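Local coordinates for protein eukaryotic translation initiation factor 4E type 5 (Leishmania major, PDB 7KCJ) that probably binds the 7-methylguanosine cap of messenger RNA and acts as a translation initiation factor, at residues N95-M100 and T163-V168; P106-A111 and N184-A189; L117-G122 and A169-E174. All coordinates share one frame; numbering follows the deposited sequence.

The three contacts join two helices, 108-121 and 165-178, to one another and to neighbouring strands 97-103 and 186-191 of the antiparallel sheet. Contact 3, between the helices, has its centre about 11 Å from that of contact 1 and about 13 Å from that of contact 2; the centres of contacts 1 and 2 are about 19 Å apart. Strand pairing links contacts 1 and 2, with Met100 N 2.9 Å from Ala189 O in a probable hydrogen bond. Ile188 CD1 reaches Ala173 CA at 3.8 Å, tying contact 2 to contact 3. As in other eIF4E proteins, these helices probably back the convex face, with the cap slot expected on the concave side.

Contact 1 (N95-M100 and T163-V168)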
loop_
_atom_site.group_PDB
_atom_site.type_symbol
_atom_site.label_atom_id
_atom_site.label_comp_id
_atom_site.label_asym_id
_atom_site.label_seq_id
_atom_site.Cartn_x
_atom_site.Cartn_y
_atom_site.Cartn_z
ATOM N N ASN A 95 -7.286 15.985 7.438
ATOM C CA ASN A 95 -6.480 16.841 6.561
ATOM C C ASN A 95 -5.728 16.064 5.467
ATOM O O ASN A 95 -4.903 16.650 4.774
ATOM C CB ASN A 95 -5.416 17.545 7.417
ATOM C CG ASN A 95 -5.983 18.267 8.615
ATOM O OD1 ASN A 95 -5.545 18.079 9.766
ATOM N ND2 ASN A 95 -6.986 19.087 8.355
ATOM N N GLY A 96 -5.996 14.775 5.330
ATOM C CA GLY A 96 -5.228 13.924 4.443
ATOM C C GLY A 96 -5.814 13.658 3.081
ATOM O O GLY A 96 -6.908 14.116 2.748
ATOM N N SER A 97 -5.083 12.892 2.285
ATOM C CA SER A 97 -5.524 12.482 0.958
ATOM C C SER A 97 -4.731 11.225 0.516
ATOM O O SER A 97 -3.984 10.661 1.329
ATOM C CB SER A 97 -5.429 13.631 -0.043
ATOM O OG SER A 97 -4.099 14.084 -0.238
ATOM N N ARG A 98 -4.927 10.751 -0.731
ATOM C CA ARG A 98 -4.258 9.536 -1.164
ATOM C C ARG A 98 -3.647 9.613 -2.552
ATOM O O ARG A 98 -4.026 10.458 -3.363
ATOM C CB ARG A 98 -5.215 8.342 -1.047
ATOM C CG ARG A 98 -6.353 8.389 -2.034
ATOM C CD ARG A 98 -7.446 7.398 -1.692
ATOM N NE ARG A 98 -8.609 7.602 -2.551
ATOM C CZ ARG A 98 -9.335 6.625 -3.085
ATOM N NH1 ARG A 98 -9.022 5.353 -2.859
ATOM N NH2 ARG A 98 -10.364 6.909 -3.868
ATOM N N ILE A 99 -2.672 8.725 -2.807
ATOM C CA ILE A 99 -2.019 8.597 -4.104
ATOM C C ILE A 99 -2.187 7.151 -4.551
ATOM O O ILE A 99 -1.870 6.233 -3.794
ATOM C CB ILE A 99 -0.520 9.020 -4.040
ATOM C CG1 ILE A 99 -0.375 10.529 -3.831
ATOM C CG2 ILE A 99 0.229 8.581 -5.290
ATOM C CD1 ILE A 99 1.010 10.947 -3.461
ATOM N N MET A 100 -2.742 6.936 -5.751
ATOM C CA MET A 100 -2.898 5.585 -6.291
ATOM C C MET A 100 -1.888 5.378 -7.379
ATOM O O MET A 100 -1.758 6.221 -8.265
ATOM C CB MET A 100 -4.296 5.339 -6.885
ATOM C CG MET A 100 -5.431 5.820 -6.035
ATOM S SD MET A 100 -5.588 5.239 -4.373
ATOM C CE MET A 100 -6.446 3.687 -4.708
ATOM N N THR A 163 -1.527 18.709 1.681
ATOM C CA THR A 163 -0.699 19.740 1.068
ATOM C C THR A 163 0.693 19.214 0.645
ATOM O O THR A 163 1.431 19.936 -0.023
ATOM C CB THR A 163 -0.606 20.985 1.957
ATOM O OG1 THR A 163 0.114 20.648 3.140
ATOM C CG2 THR A 163 -1.972 21.563 2.297
ATOM N N ARG A 164 1.064 17.977 1.033
ATOM C CA ARG A 164 2.333 17.371 0.615
ATOM C C ARG A 164 2.171 16.442 -0.614
ATOM O O ARG A 164 3.159 15.907 -1.108
ATOM C CB ARG A 164 2.972 16.581 1.777
ATOM C CG ARG A 164 3.269 17.420 3.023
ATOM C CD ARG A 164 4.238 18.560 2.748
ATOM N NE ARG A 164 4.771 19.146 3.981
ATOM C CZ ARG A 164 4.532 20.391 4.387
ATOM N NH1 ARG A 164 3.760 21.197 3.665
ATOM N NH2 ARG A 164 5.065 20.841 5.517
ATOM N N SER A 165 0.926 16.238 -1.082
ATOM C CA SER A 165 0.556 15.353 -2.173
ATOM C C SER A 165 1.300 15.619 -3.483
ATOM O O SER A 165 1.870 14.687 -4.045
ATOM C CB SER A 165 -0.955 15.401 -2.389
ATOM O OG SER A 165 -1.397 14.322 -3.192
ATOM N N HIS A 166 1.296 16.870 -3.971
ATOM C CA HIS A 166 1.967 17.189 -5.221
ATOM C C HIS A 166 3.470 16.876 -5.175
ATOM O O HIS A 166 3.972 16.252 -6.098
ATOM C CB HIS A 166 1.686 18.627 -5.671
ATOM C CG HIS A 166 2.255 18.935 -7.021
ATOM N ND1 HIS A 166 1.849 18.238 -8.152
ATOM C CD2 HIS A 166 3.188 19.849 -7.383
ATOM C CE1 HIS A 166 2.541 18.754 -9.160
ATOM N NE2 HIS A 166 3.354 19.730 -8.748
ATOM N N ALA A 167 4.165 17.247 -4.100
ATOM C CA ALA A 167 5.592 16.963 -3.980
ATOM C C ALA A 167 5.891 15.459 -3.945
ATOM O O ALA A 167 6.841 15.025 -4.593
ATOM C CB ALA A 167 6.167 17.636 -2.746
ATOM N N VAL A 168 5.078 14.666 -3.219
ATOM C CA VAL A 168 5.283 13.229 -3.130
ATOM C C VAL A 168 4.989 12.578 -4.487
ATOM O O VAL A 168 5.775 11.752 -4.953
ATOM C CB VAL A 168 4.394 12.611 -2.004
ATOM C CG1 VAL A 168 4.420 11.088 -2.050
ATOM C CG2 VAL A 168 4.818 13.102 -0.627
HETATM O O HOH W 1 -3.610 13.127 -2.846
#
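Ile99 and Val168 meet through torsions that aim one branch of each at the other: Ile99 CG1 stands beside its backbone N and its chain runs on extended to CD1 (chi2 167°), while Val168 CG1 lies anti to its N (chi1 171°). The two methyls, Ile99 CD1 and Val168 CG1, are 3.7 Å apart, with the side chains crossing at a slant. The same CD1 lies 3.9 Å from Ser165 O in the first turn of helix 165-178, and Ile99 CG1 comes within 4.0 Å of Ser165 OG. Two residues earlier on the strand, Ser97 OG is 4.0 Å from Ser165 OG, too far for a hydrogen bond. A water sits between them, bonded to Ser165 OG and 2.8 Å from Ser97 OG; it donates to Arg98 O at 2.8 Å. Ser165 OG is also hydrogen-bonded to Glu190 OE1 on edge strand 186-191, whose Ile188 packs on Ile99. The contact thus seats the start of helix 165-178 on strand 97-103 of the eIF4E sheet. All four touching residues are buried, and the seam is mixed: a small apolar patch adjoins a polar corner bridged by one water, which links both hydroxyls and Arg98 O, while Glu190 OE1 gives Ser165 OG a further partner.

Contact 2 (P106-A111 and N184-A189)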
loop_
_atom_site.group_PDB
_atom_site.type_symbol
_atom_site.label_atom_id
_atom_site.label_comp_id
_atom_site.label_asym_id
_atom_site.label_seq_id
_atom_site.Cartn_x
_atom_site.Cartn_y
_atom_site.Cartn_z
ATOM N N PRO A 106 5.679 -6.673 -15.201
ATOM C CA PRO A 106 7.120 -6.596 -14.912
ATOM C C PRO A 106 7.880 -5.920 -16.042
ATOM O O PRO A 106 7.455 -5.971 -17.203
ATOM C CB PRO A 106 7.537 -8.064 -14.803
ATOM C CG PRO A 106 6.527 -8.812 -15.612
ATOM C CD PRO A 106 5.242 -8.072 -15.412
ATOM N N PRO A 107 9.037 -5.301 -15.732
ATOM C CA PRO A 107 9.647 -5.140 -14.399
ATOM C C PRO A 107 9.052 -4.004 -13.552
ATOM O O PRO A 107 9.444 -3.843 -12.404
ATOM C CB PRO A 107 11.117 -4.883 -14.735
ATOM C CG PRO A 107 11.080 -4.163 -16.060
ATOM C CD PRO A 107 9.840 -4.650 -16.783
ATOM N N THR A 108 8.103 -3.236 -14.106
ATOM C CA THR A 108 7.469 -2.103 -13.410
ATOM C C THR A 108 6.810 -2.494 -12.081
ATOM O O THR A 108 6.937 -1.766 -11.097
ATOM C CB THR A 108 6.503 -1.387 -14.358
ATOM O OG1 THR A 108 7.217 -0.951 -15.525
ATOM C CG2 THR A 108 5.801 -0.232 -13.692
ATOM N N THR A 109 6.119 -3.616 -12.040
ATOM C CA THR A 109 5.471 -4.082 -10.817
ATOM C C THR A 109 6.495 -4.268 -9.677
ATOM O O THR A 109 6.326 -3.713 -8.590
ATOM C CB THR A 109 4.721 -5.385 -11.107
ATOM O OG1 THR A 109 5.587 -6.262 -11.842
ATOM C CG2 THR A 109 3.445 -5.156 -11.880
ATOM N N ASP A 110 7.611 -4.926 -9.982
ATOM C CA ASP A 110 8.625 -5.190 -8.976
ATOM C C ASP A 110 9.344 -3.916 -8.565
ATOM O O ASP A 110 9.311 -3.566 -7.383
ATOM C CB ASP A 110 9.597 -6.272 -9.458
ATOM C CG ASP A 110 8.947 -7.631 -9.594
ATOM O OD1 ASP A 110 8.337 -8.096 -8.609
ATOM O OD2 ASP A 110 9.054 -8.228 -10.680
ATOM N N ALA A 111 9.928 -3.189 -9.539
ATOM C CA ALA A 111 10.665 -1.959 -9.294
ATOM C C ALA A 111 9.815 -0.856 -8.658
ATOM O O ALA A 111 10.289 -0.127 -7.781
ATOM C CB ALA A 111 11.284 -1.464 -10.597
ATOM N N ASN A 184 3.663 3.313 -20.660
ATOM C CA ASN A 184 2.434 2.534 -20.766
ATOM C C ASN A 184 2.273 1.479 -19.667
ATOM O O ASN A 184 1.296 0.749 -19.701
ATOM C CB ASN A 184 2.383 1.844 -22.142
ATOM C CG ASN A 184 3.318 0.665 -22.340
ATOM O OD1 ASN A 184 4.061 0.248 -21.445
ATOM N ND2 ASN A 184 3.299 0.097 -23.536
ATOM N N SER A 185 3.256 1.311 -18.777
ATOM C CA SER A 185 3.253 0.241 -17.775
ATOM C C SER A 185 2.784 0.641 -16.370
ATOM O O SER A 185 2.734 -0.209 -15.466
ATOM C CB SER A 185 4.643 -0.374 -17.686
ATOM O OG SER A 185 5.549 0.549 -17.109
ATOM N N TYR A 186 2.492 1.924 -16.166
ATOM C CA TYR A 186 2.068 2.406 -14.855
ATOM C C TYR A 186 1.368 3.752 -14.928
ATOM O O TYR A 186 1.544 4.490 -15.884
ATOM C CB TYR A 186 3.271 2.510 -13.879
ATOM C CG TYR A 186 4.255 3.619 -14.214
ATOM C CD1 TYR A 186 5.283 3.415 -15.129
ATOM C CD2 TYR A 186 4.197 4.844 -13.574
ATOM C CE1 TYR A 186 6.174 4.419 -15.449
ATOM C CE2 TYR A 186 5.106 5.854 -13.874
ATOM C CZ TYR A 186 6.087 5.635 -14.815
ATOM O OH TYR A 186 7.018 6.596 -15.100
ATOM N N ASN A 187 0.649 4.118 -13.866
ATOM C CA ASN A 187 0.055 5.441 -13.755
ATOM C C ASN A 187 -0.038 5.892 -12.301
ATOM O O ASN A 187 -0.190 5.069 -11.383
ATOM C CB ASN A 187 -1.279 5.565 -14.483
ATOM C CG ASN A 187 -2.285 4.570 -14.027
ATOM O OD1 ASN A 187 -2.902 4.732 -12.956
ATOM N ND2 ASN A 187 -2.473 3.510 -14.834
ATOM N N ILE A 188 0.101 7.206 -12.093
ATOM C CA ILE A 188 0.061 7.799 -10.778
ATOM C C ILE A 188 -1.073 8.796 -10.749
ATOM O O ILE A 188 -1.191 9.630 -11.648
ATOM C CB ILE A 188 1.408 8.475 -10.415
ATOM C CG1 ILE A 188 2.560 7.468 -10.483
ATOM C CG2 ILE A 188 1.327 9.121 -9.021
ATOM C CD1 ILE A 188 3.895 8.052 -10.407
ATOM N N ALA A 189 -1.913 8.716 -9.722
ATOM C CA ALA A 189 -3.032 9.628 -9.588
ATOM C C ALA A 189 -3.150 10.133 -8.155
ATOM O O ALA A 189 -2.852 9.403 -7.216
ATOM C CB ALA A 189 -4.319 8.933 -10.000
#
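Thr108 fills the tight part of this contact, setting both its hydroxyl and its methyl against Ser185 and the methyl against Tyr186 as well. Thr108 OG1 and Ser185 OG are hydrogen-bonded at 2.7 Å. Ser185 OG, placed between its backbone N and carbonyl carbon (chi1 69°), has a second partner in Ala182 O, in the loop before the strand. With CG2 anti to the threonine N, the methyl also lies over Ser185, Thr108 CG2 being 3.5 Å from both Ser185 OG and Ser185 O, and goes on to Tyr186 CB at 3.7 Å. It meets the tyrosine at the root of the ring, slanted to the ring plane, with Tyr186 CD1 4.0 Å from Thr108 CG2. Ser185 OG itself lies at the edge of that ring, in its plane. Leu103, Met176 and Leu181 close round the same threonine and tyrosine.

In the eIF4E fold this is where strand 97-103, after a short link through Pro106 and Pro107, turns into helix 108-121. Strand 186-191 is the outermost strand on this side of the sheet and runs antiparallel to 97-103; backbone hydrogen bonds join Asn187 with Asn102 and, just beyond the strand ends, Ser185 with Leu104. The helix begins at Thr108, and its first turn is closed by Ala111 N bonding to Pro107 O at 3.0 Å.

Beyond the threonine the two segments part quickly. Pro106 and Pro107, joined by a cis peptide bond, are exposed and do not touch the strand segment, and Asp110 also faces solvent. On the other segment Asn184 and Asn187 are exposed as well, although Asn187 OD1 is engaged by Asn102 ND2.

Contact 3 (L117-G122 and A169-E174); sequences LAVVMG and AEFLAE
Val119 is the residue that helix 108-121 presents to helix 165-178, and each of its two methyls takes a different partner. The contact is apolar throughout, with no hydrogen bond or salt bridge passing between the two segments, and it buries 118 Å² in all.

The aliphatic-aromatic pair joins Val119 CG1 to Phe171. CG1 comes in at the edge of the ring, in its plane, and is 3.4 Å from Phe171 CE2 and 4.1 Å from Phe171 CD2, so the methyl meets the edge carbons and not the pi face. The two side chains approach head-on: Phe171 carries its ring anti to its backbone N (chi1 177°), pointing away from its own helix and at the valine.

The purely aliphatic pair joins Val119 CG2 to Leu172 CD2 at 3.6 Å. Here the side chains slant across one another. Leu172 does not point straight at the other helix; CD1 takes the extended position (chi2 167°), and it is the other branch, CD2, that reaches the valine.

Main-chain hydrogen bonds lie within each helix. Gly122 N to Ala118 O, at 2.9 Å, is made where helix 108-121 ends, Gly122 being the first residue to leave helical angles.

Polar groups nearby have partners outside this contact, among them Glu170 OE2, in a salt bridge with Arg177 NH2 within helix 165-178, and Val120 O, which accepts a hydrogen bond from Arg15 NE of strand 13-23.

In the eIF4E fold the two helices lie side by side against the sheet, where Val120 packs on Leu139 and Ala173 on Ile188. Since methyl and ring contacts alone join these segments, their cohesion probably rests on close fit and exclusion of water, with Val119 and Leu172 buried and Phe171 partly exposed.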
loop_
_atom_site.group_PDB
_atom_site.type_symbol
_atom_site.label_atom_id
_atom_site.label_comp_id
_atom_site.label_asym_id
_atom_site.label_seq_id
_atom_site.Cartn_x
_atom_site.Cartn_y
_atom_site.Cartn_z
ATOM N N LEU A 117 7.528 1.174 -1.403
ATOM C CA LEU A 117 7.799 0.642 -0.060
ATOM C C LEU A 117 8.951 1.428 0.604
ATOM O O LEU A 117 8.826 1.839 1.749
ATOM C CB LEU A 117 8.151 -0.858 -0.107
ATOM C CG LEU A 117 6.994 -1.832 -0.392
ATOM C CD1 LEU A 117 7.490 -3.246 -0.539
ATOM C CD2 LEU A 117 5.901 -1.776 0.683
ATOM N N ALA A 118 10.004 1.730 -0.161
ATOM C CA ALA A 118 11.149 2.490 0.339
ATOM C C ALA A 118 10.818 3.951 0.643
ATOM O O ALA A 118 11.150 4.420 1.732
ATOM C CB ALA A 118 12.318 2.397 -0.628
ATOM N N VAL A 119 10.156 4.666 -0.282
ATOM C CA VAL A 119 9.818 6.062 -0.055
ATOM C C VAL A 119 8.864 6.247 1.157
ATOM O O VAL A 119 8.994 7.213 1.906
ATOM C CB VAL A 119 9.290 6.786 -1.327
ATOM C CG1 VAL A 119 10.311 6.842 -2.460
ATOM C CG2 VAL A 119 7.943 6.277 -1.789
ATOM N N VAL A 120 7.911 5.333 1.343
ATOM C CA VAL A 120 6.949 5.432 2.440
ATOM C C VAL A 120 7.498 4.938 3.784
ATOM O O VAL A 120 7.363 5.631 4.793
ATOM C CB VAL A 120 5.645 4.693 2.049
ATOM C CG1 VAL A 120 4.708 4.487 3.235
ATOM C CG2 VAL A 120 4.933 5.416 0.912
ATOM N N MET A 121 8.078 3.725 3.817
ATOM C CA MET A 121 8.513 3.123 5.088
ATOM C C MET A 121 9.993 3.267 5.440
ATOM O O MET A 121 10.330 3.222 6.626
ATOM C CB MET A 121 8.132 1.632 5.151
ATOM C CG MET A 121 6.649 1.363 4.961
ATOM S SD MET A 121 6.207 -0.393 5.191
ATOM C CE MET A 121 7.147 -1.090 3.956
ATOM N N GLY A 122 10.858 3.369 4.435
ATOM C CA GLY A 122 12.300 3.468 4.640
ATOM C C GLY A 122 12.741 4.640 5.494
ATOM O O GLY A 122 12.155 5.717 5.411
ATOM N N ALA A 169 3.861 12.941 -5.116
ATOM C CA ALA A 169 3.494 12.376 -6.403
ATOM C C ALA A 169 4.533 12.699 -7.473
ATOM O O ALA A 169 4.899 11.813 -8.240
ATOM C CB ALA A 169 2.125 12.874 -6.833
ATOM N N GLU A 170 5.052 13.941 -7.495
ATOM C CA GLU A 170 6.073 14.312 -8.484
ATOM C C GLU A 170 7.398 13.610 -8.197
ATOM O O GLU A 170 8.086 13.204 -9.129
ATOM C CB GLU A 170 6.266 15.826 -8.583
ATOM C CG GLU A 170 7.011 16.256 -9.836
ATOM C CD GLU A 170 6.421 15.760 -11.148
ATOM O OE1 GLU A 170 5.181 15.831 -11.315
ATOM O OE2 GLU A 170 7.202 15.292 -12.009
ATOM N N PHE A 171 7.727 13.394 -6.916
ATOM C CA PHE A 171 8.941 12.661 -6.548
ATOM C C PHE A 171 8.852 11.227 -7.086
ATOM O O PHE A 171 9.818 10.735 -7.654
ATOM C CB PHE A 171 9.138 12.629 -5.024
ATOM C CG PHE A 171 10.347 11.809 -4.651
ATOM C CD1 PHE A 171 11.626 12.296 -4.859
ATOM C CD2 PHE A 171 10.209 10.512 -4.192
ATOM C CE1 PHE A 171 12.741 11.525 -4.552
ATOM C CE2 PHE A 171 11.329 9.741 -3.890
ATOM C CZ PHE A 171 12.585 10.256 -4.057
ATOM N N LEU A 172 7.691 10.573 -6.908
ATOM C CA LEU A 172 7.500 9.211 -7.381
ATOM C C LEU A 172 7.579 9.164 -8.908
ATOM O O LEU A 172 8.204 8.259 -9.450
ATOM C CB LEU A 172 6.151 8.651 -6.902
ATOM C CG LEU A 172 6.046 8.350 -5.424
ATOM C CD1 LEU A 172 4.571 8.111 -5.008
ATOM C CD2 LEU A 172 6.905 7.176 -5.074
ATOM N N ALA A 173 6.978 10.146 -9.603
ATOM C CA ALA A 173 6.994 10.171 -11.061
ATOM C C ALA A 173 8.403 10.365 -11.616
ATOM O O ALA A 173 8.755 9.734 -12.604
ATOM C CB ALA A 173 6.065 11.257 -11.586
ATOM N N GLU A 174 9.205 11.246 -11.006
ATOM C CA GLU A 174 10.579 11.443 -11.467
ATOM C C GLU A 174 11.423 10.180 -11.202
ATOM O O GLU A 174 12.240 9.829 -12.054
ATOM C CB GLU A 174 11.211 12.681 -10.833
ATOM C CG GLU A 174 10.586 13.965 -11.318
ATOM C CD GLU A 174 11.387 15.194 -10.932
ATOM O OE1 GLU A 174 11.951 15.210 -9.814
ATOM O OE2 GLU A 174 11.456 16.137 -11.751
#